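Local coordinates for protein alpha-rhamnosidase (Dictyoglomus thermophilum, PDB 6I60) that probably hydrolyses terminal non-reducing alpha-L-rhamnose residues from alpha-L-rhamnosides, as a bacterial glycoside hydrolase, at residues A835-G840 against A862-I867; N476-N481 against A828-V833. All coordinates share one frame; numbering follows the deposited sequence.

Contact 1 of 2, residues A835-G840 against A862-I867; sequences AGVRVG and ARLNTI
Val837 meets Leu864 tip to tip, CG2 of Val837 standing 3.9 Å from CD1 of Leu864, and its other methyl, CG1, lies 3.8 Å from CB of Ala862. The valine thus straddles two residues of strand 859-866. Its first torsion does this: with chi1 at 48°, CG1 sits between the backbone N and the carbonyl carbon, while CG2 is anti to N. Next along, the two alanine methyls meet, CB of Ala835 being 3.5 Å from CB of Ala862. All these touches are apolar.

The backbones are paired with other partners. Gly836, with positive phi (108°), is the first residue past helix 826-835, and Val837 starts the strand that pairs with 846-849; 859-866 belongs to another sheet, where Ala862 bonds to Ile873. Val871, Ile873 and Trp844 also pack on Val837, and Tyr831 touches Ala862 and Leu864.

Arg838 and Arg863 point away from this junction; Arg863 forms salt bridges with Glu467 and Glu870. The end of helix 826-835 and the strand after it therefore meet a strand of another sheet through aliphatic groups, held by apolar contact of buried methyls rather than by directional bonds between the two segments.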
ATOM      1  N   ALA A 835       4.862   1.590 -21.976  1.00 54.70           N
ATOM      2  CA  ALA A 835       6.278   1.869 -21.768  1.00 51.57           C
ATOM      3  C   ALA A 835       7.124   0.663 -22.156  1.00 54.27           C
ATOM      4  O   ALA A 835       8.003   0.755 -23.023  1.00 48.80           O
ATOM      5  CB  ALA A 835       6.523   2.265 -20.313  1.00 48.05           C
ATOM      6  N   GLY A 836       6.870  -0.481 -21.524  1.00 54.39           N
ATOM      7  CA  GLY A 836       7.451  -1.732 -21.963  1.00 53.19           C
ATOM      8  C   GLY A 836       8.541  -2.306 -21.079  1.00 52.32           C
ATOM      9  O   GLY A 836       9.511  -2.871 -21.590  1.00 59.24           O
ATOM     10  N   VAL A 837       8.402  -2.181 -19.763  1.00 42.46           N
ATOM     11  CA  VAL A 837       9.354  -2.756 -18.819  1.00 51.76           C
ATOM     12  C   VAL A 837       8.598  -3.714 -17.905  1.00 49.17           C
ATOM     13  O   VAL A 837       7.689  -3.303 -17.174  1.00 49.54           O
ATOM     14  CB  VAL A 837      10.098  -1.675 -18.015  1.00 48.25           C
ATOM     15  CG1 VAL A 837       9.132  -0.636 -17.456  1.00 43.37           C
ATOM     16  CG2 VAL A 837      10.922  -2.315 -16.907  1.00 51.30           C
ATOM     17  N   ARG A 838       8.957  -4.995 -17.967  1.00 51.78           N
ATOM     18  CA  ARG A 838       8.317  -6.029 -17.170  1.00 52.77           C
ATOM     19  C   ARG A 838       9.380  -6.908 -16.528  1.00 49.49           C
ATOM     20  O   ARG A 838      10.541  -6.922 -16.943  1.00 52.40           O
ATOM     21  CB  ARG A 838       7.370  -6.902 -18.008  1.00 53.43           C
ATOM     22  CG  ARG A 838       6.917  -6.275 -19.311  1.00 52.04           C
ATOM     23  CD  ARG A 838       5.839  -7.110 -19.977  1.00 51.85           C
ATOM     24  NE  ARG A 838       6.262  -8.492 -20.179  1.00 54.46           N
ATOM     25  CZ  ARG A 838       6.534  -9.025 -21.366  1.00 59.83           C
ATOM     26  NH1 ARG A 838       6.431  -8.291 -22.467  1.00 48.42           N
ATOM     27  NH2 ARG A 838       6.910 -10.294 -21.454  1.00 57.67           N
ATOM     28  N   VAL A 839       8.963  -7.654 -15.512  1.00 53.13           N
ATOM     29  CA  VAL A 839       9.872  -8.541 -14.796  1.00 56.08           C
ATOM     30  C   VAL A 839      10.057  -9.820 -15.602  1.00 54.51           C
ATOM     31  O   VAL A 839       9.082 -10.485 -15.972  1.00 47.96           O
ATOM     32  CB  VAL A 839       9.346  -8.832 -13.381  1.00 49.32           C
ATOM     33  CG1 VAL A 839       7.873  -9.219 -13.420  1.00 62.70           C
ATOM     34  CG2 VAL A 839      10.167  -9.919 -12.722  1.00 54.76           C
ATOM     35  N   GLY A 840      11.311 -10.158 -15.892  1.00 53.17           N
ATOM     36  CA  GLY A 840      11.621 -11.375 -16.615  1.00 54.99           C
ATOM     37  C   GLY A 840      11.926 -12.524 -15.679  1.00 62.57           C
ATOM     38  O   GLY A 840      11.539 -13.669 -15.932  1.00 59.96           O
ATOM     39  N   ALA A 862       9.147   4.795 -18.701  1.00 41.22           N
ATOM     40  CA  ALA A 862       8.936   4.346 -17.332  1.00 44.55           C
ATOM     41  C   ALA A 862      10.293   4.226 -16.660  1.00 48.29           C
ATOM     42  O   ALA A 862      11.181   3.537 -17.172  1.00 54.82           O
ATOM     43  CB  ALA A 862       8.192   3.009 -17.288  1.00 49.44           C
ATOM     44  N   ARG A 863      10.460   4.906 -15.529  1.00 51.39           N
ATOM     45  CA  ARG A 863      11.673   4.815 -14.727  1.00 54.68           C
ATOM     46  C   ARG A 863      11.292   4.289 -13.352  1.00 59.20           C
ATOM     47  O   ARG A 863      10.500   4.919 -12.643  1.00 61.22           O
ATOM     48  CB  ARG A 863      12.371   6.173 -14.616  1.00 52.38           C
ATOM     49  CG  ARG A 863      13.564   6.177 -13.675  1.00 55.18           C
ATOM     50  CD  ARG A 863      14.158   7.568 -13.519  1.00 62.71           C
ATOM     51  NE  ARG A 863      13.487   8.346 -12.479  1.00 76.93           N
ATOM     52  CZ  ARG A 863      13.700   8.198 -11.174  1.00 84.42           C
ATOM     53  NH1 ARG A 863      14.568   7.294 -10.736  1.00 87.27           N
ATOM     54  NH2 ARG A 863      13.043   8.952 -10.303  1.00 81.11           N
ATOM     55  N   LEU A 864      11.846   3.137 -12.979  1.00 56.42           N
ATOM     56  CA  LEU A 864      11.528   2.484 -11.720  1.00 47.44           C
ATOM     57  C   LEU A 864      12.766   2.398 -10.840  1.00 51.40           C
ATOM     58  O   LEU A 864      13.889   2.241 -11.328  1.00 58.09           O
ATOM     59  CB  LEU A 864      10.968   1.071 -11.946  1.00 52.26           C
ATOM     60  CG  LEU A 864      10.002   0.866 -13.115  1.00 51.40           C
ATOM     61  CD1 LEU A 864      10.006  -0.587 -13.569  1.00 47.83           C
ATOM     62  CD2 LEU A 864       8.604   1.299 -12.723  1.00 51.78           C
ATOM     63  N   ASN A 865      12.550   2.501  -9.531  1.00 49.92           N
ATOM     64  CA  ASN A 865      13.588   2.270  -8.530  1.00 53.81           C
ATOM     65  C   ASN A 865      13.250   0.953  -7.839  1.00 51.62           C
ATOM     66  O   ASN A 865      12.447   0.921  -6.903  1.00 55.85           O
ATOM     67  CB  ASN A 865      13.669   3.426  -7.538  1.00 54.65           C
ATOM     68  CG  ASN A 865      14.697   3.189  -6.447  1.00 61.42           C
ATOM     69  OD1 ASN A 865      15.897   3.110  -6.714  1.00 60.46           O
ATOM     70  ND2 ASN A 865      14.230   3.075  -5.209  1.00 60.59           N
ATOM     71  N   THR A 866      13.858  -0.130  -8.308  1.00 50.21           N
ATOM     72  CA  THR A 866      13.530  -1.467  -7.839  1.00 53.37           C
ATOM     73  C   THR A 866      14.458  -1.869  -6.693  1.00 59.23           C
ATOM     74  O   THR A 866      15.203  -1.052  -6.145  1.00 59.32           O
ATOM     75  CB  THR A 866      13.612  -2.462  -8.991  1.00 55.96           C
ATOM     76  OG1 THR A 866      14.988  -2.690  -9.322  1.00 47.33           O
ATOM     77  CG2 THR A 866      12.878  -1.924 -10.213  1.00 49.26           C
ATOM     78  N   ILE A 867      14.415  -3.152  -6.321  1.00 57.26           N
ATOM     79  CA  ILE A 867      15.277  -3.659  -5.261  1.00 50.90           C
ATOM     80  C   ILE A 867      16.725  -3.766  -5.720  1.00 55.17           C
ATOM     81  O   ILE A 867      17.636  -3.838  -4.886  1.00 53.10           O
ATOM     82  CB  ILE A 867      14.747  -5.017  -4.757  1.00 51.59           C
ATOM     83  CG1 ILE A 867      14.931  -5.137  -3.243  1.00 51.10           C
ATOM     84  CG2 ILE A 867      15.416  -6.179  -5.488  1.00 51.88           C
ATOM     85  CD1 ILE A 867      14.115  -4.135  -2.453  1.00 57.89           C
TER

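Contact 2 of 2, residues N476-N481 against A828-V833; sequences NKIHHN and AWFYRV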
ATOM      1  N   ASN A 476      -2.096   9.930 -19.569  1.00 49.56           N
ATOM      2  CA  ASN A 476      -1.426  10.592 -18.454  1.00 46.53           C
ATOM      3  C   ASN A 476      -2.426  11.027 -17.388  1.00 51.37           C
ATOM      4  O   ASN A 476      -2.133  10.961 -16.187  1.00 53.43           O
ATOM      5  CB  ASN A 476      -0.627  11.794 -18.959  1.00 40.22           C
ATOM      6  CG  ASN A 476       0.521  11.392 -19.863  1.00 43.33           C
ATOM      7  OD1 ASN A 476       1.069  10.299 -19.739  1.00 45.11           O
ATOM      8  ND2 ASN A 476       0.892  12.279 -20.777  1.00 46.61           N
ATOM      9  N   LYS A 477      -3.612  11.477 -17.806  1.00 46.33           N
ATOM     10  CA  LYS A 477      -4.630  11.872 -16.837  1.00 43.88           C
ATOM     11  C   LYS A 477      -5.195  10.658 -16.109  1.00 48.75           C
ATOM     12  O   LYS A 477      -5.448  10.716 -14.901  1.00 48.03           O
ATOM     13  CB  LYS A 477      -5.742  12.655 -17.533  1.00 49.79           C
ATOM     14  CG  LYS A 477      -5.298  13.997 -18.098  1.00 54.41           C
ATOM     15  CD  LYS A 477      -5.076  15.024 -16.996  1.00 65.64           C
ATOM     16  CE  LYS A 477      -4.386  16.276 -17.526  1.00 62.66           C
ATOM     17  NZ  LYS A 477      -3.807  17.109 -16.430  1.00 42.58           N
ATOM     18  N   ILE A 478      -5.402   9.551 -16.825  1.00 49.26           N
ATOM     19  CA  ILE A 478      -5.812   8.312 -16.168  1.00 48.96           C
ATOM     20  C   ILE A 478      -4.734   7.854 -15.196  1.00 50.87           C
ATOM     21  O   ILE A 478      -5.024   7.468 -14.056  1.00 46.90           O
ATOM     22  CB  ILE A 478      -6.130   7.227 -17.214  1.00 52.58           C
ATOM     23  CG1 ILE A 478      -7.311   7.653 -18.088  1.00 50.13           C
ATOM     24  CG2 ILE A 478      -6.428   5.894 -16.536  1.00 45.85           C
ATOM     25  CD1 ILE A 478      -7.339   6.978 -19.440  1.00 43.63           C
ATOM     26  N   HIS A 479      -3.471   7.901 -15.628  1.00 49.31           N
ATOM     27  CA  HIS A 479      -2.365   7.548 -14.746  1.00 44.94           C
ATOM     28  C   HIS A 479      -2.306   8.476 -13.538  1.00 51.56           C
ATOM     29  O   HIS A 479      -1.981   8.041 -12.426  1.00 53.46           O
ATOM     30  CB  HIS A 479      -1.051   7.584 -15.528  1.00 49.36           C
ATOM     31  CG  HIS A 479       0.172   7.473 -14.671  1.00 48.16           C
ATOM     32  ND1 HIS A 479       0.376   6.427 -13.797  1.00 46.57           N
ATOM     33  CD2 HIS A 479       1.258   8.272 -14.560  1.00 46.54           C
ATOM     34  CE1 HIS A 479       1.532   6.590 -13.180  1.00 46.12           C
ATOM     35  NE2 HIS A 479       2.087   7.702 -13.625  1.00 43.72           N
ATOM     36  N   HIS A 480      -2.626   9.758 -13.733  1.00 51.27           N
ATOM     37  CA  HIS A 480      -2.625  10.701 -12.619  1.00 49.52           C
ATOM     38  C   HIS A 480      -3.749  10.395 -11.636  1.00 49.74           C
ATOM     39  O   HIS A 480      -3.583  10.555 -10.421  1.00 47.33           O
ATOM     40  CB  HIS A 480      -2.739  12.135 -13.150  1.00 51.92           C
ATOM     41  CG  HIS A 480      -3.266  13.118 -12.148  1.00 58.86           C
ATOM     42  ND1 HIS A 480      -4.614  13.351 -11.969  1.00 55.83           N
ATOM     43  CD2 HIS A 480      -2.626  13.938 -11.281  1.00 54.14           C
ATOM     44  CE1 HIS A 480      -4.780  14.265 -11.029  1.00 45.39           C
ATOM     45  NE2 HIS A 480      -3.589  14.637 -10.595  1.00 45.21           N
ATOM     46  N   ASN A 481      -4.900   9.945 -12.144  1.00 50.57           N
ATOM     47  CA  ASN A 481      -6.037   9.661 -11.274  1.00 51.63           C
ATOM     48  C   ASN A 481      -5.808   8.413 -10.433  1.00 52.36           C
ATOM     49  O   ASN A 481      -6.280   8.339  -9.292  1.00 50.18           O
ATOM     50  CB  ASN A 481      -7.310   9.511 -12.109  1.00 47.19           C
ATOM     51  CG  ASN A 481      -7.875  10.845 -12.566  1.00 45.19           C
ATOM     52  OD1 ASN A 481      -7.135  11.784 -12.860  1.00 45.08           O
ATOM     53  ND2 ASN A 481      -9.197  10.932 -12.630  1.00 51.02           N
ATOM     54  N   ALA A 828      -0.838  -0.689 -14.313  1.00 49.11           N
ATOM     55  CA  ALA A 828       0.203  -1.686 -14.533  1.00 52.60           C
ATOM     56  C   ALA A 828       0.406  -1.959 -16.016  1.00 47.23           C
ATOM     57  O   ALA A 828       1.532  -2.232 -16.448  1.00 46.25           O
ATOM     58  CB  ALA A 828      -0.140  -2.980 -13.795  1.00 47.90           C
ATOM     59  N   TRP A 829      -0.666  -1.885 -16.808  1.00 50.91           N
ATOM     60  CA  TRP A 829      -0.539  -2.075 -18.248  1.00 48.96           C
ATOM     61  C   TRP A 829       0.261  -0.950 -18.892  1.00 52.14           C
ATOM     62  O   TRP A 829       0.967  -1.181 -19.880  1.00 55.60           O
ATOM     63  CB  TRP A 829      -1.926  -2.182 -18.882  1.00 48.13           C
ATOM     64  CG  TRP A 829      -1.907  -2.549 -20.332  1.00 45.73           C
ATOM     65  CD1 TRP A 829      -1.552  -3.751 -20.868  1.00 44.98           C
ATOM     66  CD2 TRP A 829      -2.263  -1.706 -21.433  1.00 48.62           C
ATOM     67  NE1 TRP A 829      -1.662  -3.709 -22.236  1.00 51.08           N
ATOM     68  CE2 TRP A 829      -2.097  -2.464 -22.609  1.00 53.22           C
ATOM     69  CE3 TRP A 829      -2.703  -0.383 -21.540  1.00 49.46           C
ATOM     70  CZ2 TRP A 829      -2.356  -1.945 -23.875  1.00 54.38           C
ATOM     71  CZ3 TRP A 829      -2.963   0.131 -22.800  1.00 52.73           C
ATOM     72  CH2 TRP A 829      -2.788  -0.649 -23.950  1.00 51.31           C
ATOM     73  N   PHE A 830       0.170   0.267 -18.348  1.00 45.28           N
ATOM     74  CA  PHE A 830       0.933   1.382 -18.900  1.00 50.38           C
ATOM     75  C   PHE A 830       2.432   1.164 -18.729  1.00 51.62           C
ATOM     76  O   PHE A 830       3.222   1.528 -19.607  1.00 50.04           O
ATOM     77  CB  PHE A 830       0.511   2.692 -18.234  1.00 41.67           C
ATOM     78  CG  PHE A 830      -0.933   3.044 -18.444  1.00 43.44           C
ATOM     79  CD1 PHE A 830      -1.610   2.619 -19.576  1.00 45.84           C
ATOM     80  CD2 PHE A 830      -1.613   3.809 -17.509  1.00 47.06           C
ATOM     81  CE1 PHE A 830      -2.938   2.949 -19.771  1.00 40.49           C
ATOM     82  CE2 PHE A 830      -2.940   4.140 -17.697  1.00 45.58           C
ATOM     83  CZ  PHE A 830      -3.604   3.710 -18.830  1.00 45.09           C
ATOM     84  N   TYR A 831       2.840   0.571 -17.606  1.00 50.63           N
ATOM     85  CA  TYR A 831       4.257   0.344 -17.347  1.00 49.55           C
ATOM     86  C   TYR A 831       4.802  -0.812 -18.180  1.00 52.12           C
ATOM     87  O   TYR A 831       5.852  -0.686 -18.819  1.00 51.75           O
ATOM     88  CB  TYR A 831       4.480   0.069 -15.859  1.00 48.90           C
ATOM     89  CG  TYR A 831       4.497   1.297 -14.977  1.00 48.56           C
ATOM     90  CD1 TYR A 831       3.326   1.794 -14.426  1.00 45.95           C
ATOM     91  CD2 TYR A 831       5.688   1.946 -14.680  1.00 48.48           C
ATOM     92  CE1 TYR A 831       3.337   2.912 -13.611  1.00 43.35           C
ATOM     93  CE2 TYR A 831       5.709   3.064 -13.867  1.00 46.00           C
ATOM     94  CZ  TYR A 831       4.531   3.541 -13.335  1.00 42.10           C
ATOM     95  OH  TYR A 831       4.545   4.651 -12.526  1.00 46.09           O
ATOM     96  N   ARG A 832       4.093  -1.945 -18.185  1.00 51.08           N
ATOM     97  CA  ARG A 832       4.638  -3.175 -18.749  1.00 43.76           C
ATOM     98  C   ARG A 832       4.489  -3.252 -20.265  1.00 55.60           C
ATOM     99  O   ARG A 832       5.288  -3.930 -20.922  1.00 60.47           O
ATOM    100  CB  ARG A 832       3.961  -4.389 -18.107  1.00 51.24           C
ATOM    101  CG  ARG A 832       3.992  -4.400 -16.586  1.00 50.05           C
ATOM    102  CD  ARG A 832       3.289  -5.629 -16.013  1.00 45.69           C
ATOM    103  NE  ARG A 832       2.327  -6.206 -16.950  1.00 59.40           N
ATOM    104  CZ  ARG A 832       2.430  -7.423 -17.476  1.00 70.91           C
ATOM    105  NH1 ARG A 832       3.455  -8.204 -17.160  1.00 62.83           N
ATOM    106  NH2 ARG A 832       1.507  -7.861 -18.323  1.00 64.32           N
ATOM    107  N   VAL A 833       3.488  -2.589 -20.842  1.00 53.18           N
ATOM    108  CA  VAL A 833       3.185  -2.707 -22.268  1.00 47.99           C
ATOM    109  C   VAL A 833       3.459  -1.399 -23.010  1.00 52.54           C
ATOM    110  O   VAL A 833       4.280  -1.359 -23.927  1.00 52.56           O
ATOM    111  CB  VAL A 833       1.733  -3.188 -22.490  1.00 48.02           C
ATOM    112  CG1 VAL A 833       1.345  -3.061 -23.954  1.00 50.22           C
ATOM    113  CG2 VAL A 833       1.586  -4.623 -22.019  1.00 46.67           C
TER
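Two helices of the six-hairpin glycosidase domain, 473-488 near its start and 826-835 at its end, pack here through Ile478 and His479 on one side and Phe830 and Tyr831 on the other. The short segments run 123° apart in direction, with axes 11.2 Å from each other at closest approach.

Phe830 points at the first helix, its CG anti to the carbonyl carbon (chi1 -61°), and presents its ring edge to the isoleucine: CG2 of Ile478 lies near the ring plane, 4.1 Å from CE2 of Phe830. The CB of His479 approaches the same ring obliquely, 4.3 Å from CD2 of Phe830.

Family 78 rhamnosidases carry their catalytic domain as an (alpha/alpha)6 barrel, and this pair brings together helices from the two ends of that domain's sequence, with 346 residues between the segments.

His479 and Tyr831 cross at about a right angle. CE1 of His479 comes 3.6 Å from OH of Tyr831, a van der Waals touch; the ring planes are 77° apart, with centroids separated by 6.0 Å. The polar atoms bond to other residues: ND1 of His479, beside CG, to Asp827, and the hydroxyl at the far end of Tyr831 to OD1 of Asn520, on helix 514-520. The first bond fixes the turn of the imidazole, the second the end of the tyrosine. Phe468 meets the histidine edge-to-face, Phe519 lies beside the tyrosine ring, and Phe792 of helix 792-797 packs on Ile478.

Both contacts are buried, and they share helix 826-835. Contact 2 sets its Phe830 and Tyr831 against another helix of the catalytic domain; contact 1 uses its last residue, Ala835, and the strand that leads on into the beta domain. Backbone bonds probably join them, from Ala835 N to Phe830 O and from Gly836 N to Tyr831 O. The tyrosine ring belongs to both neighbourhoods, since CD2 of Tyr831 packs 3.6 Å from CD2 of Leu864. Their chemistry differs with place: at the sheet junction only methyls meet, whereas between the helices the rings of Phe830, Tyr831 and His479 meet alongside Ile478, and the histidine and tyrosine have polar atoms bonded to other residues of the catalytic domain.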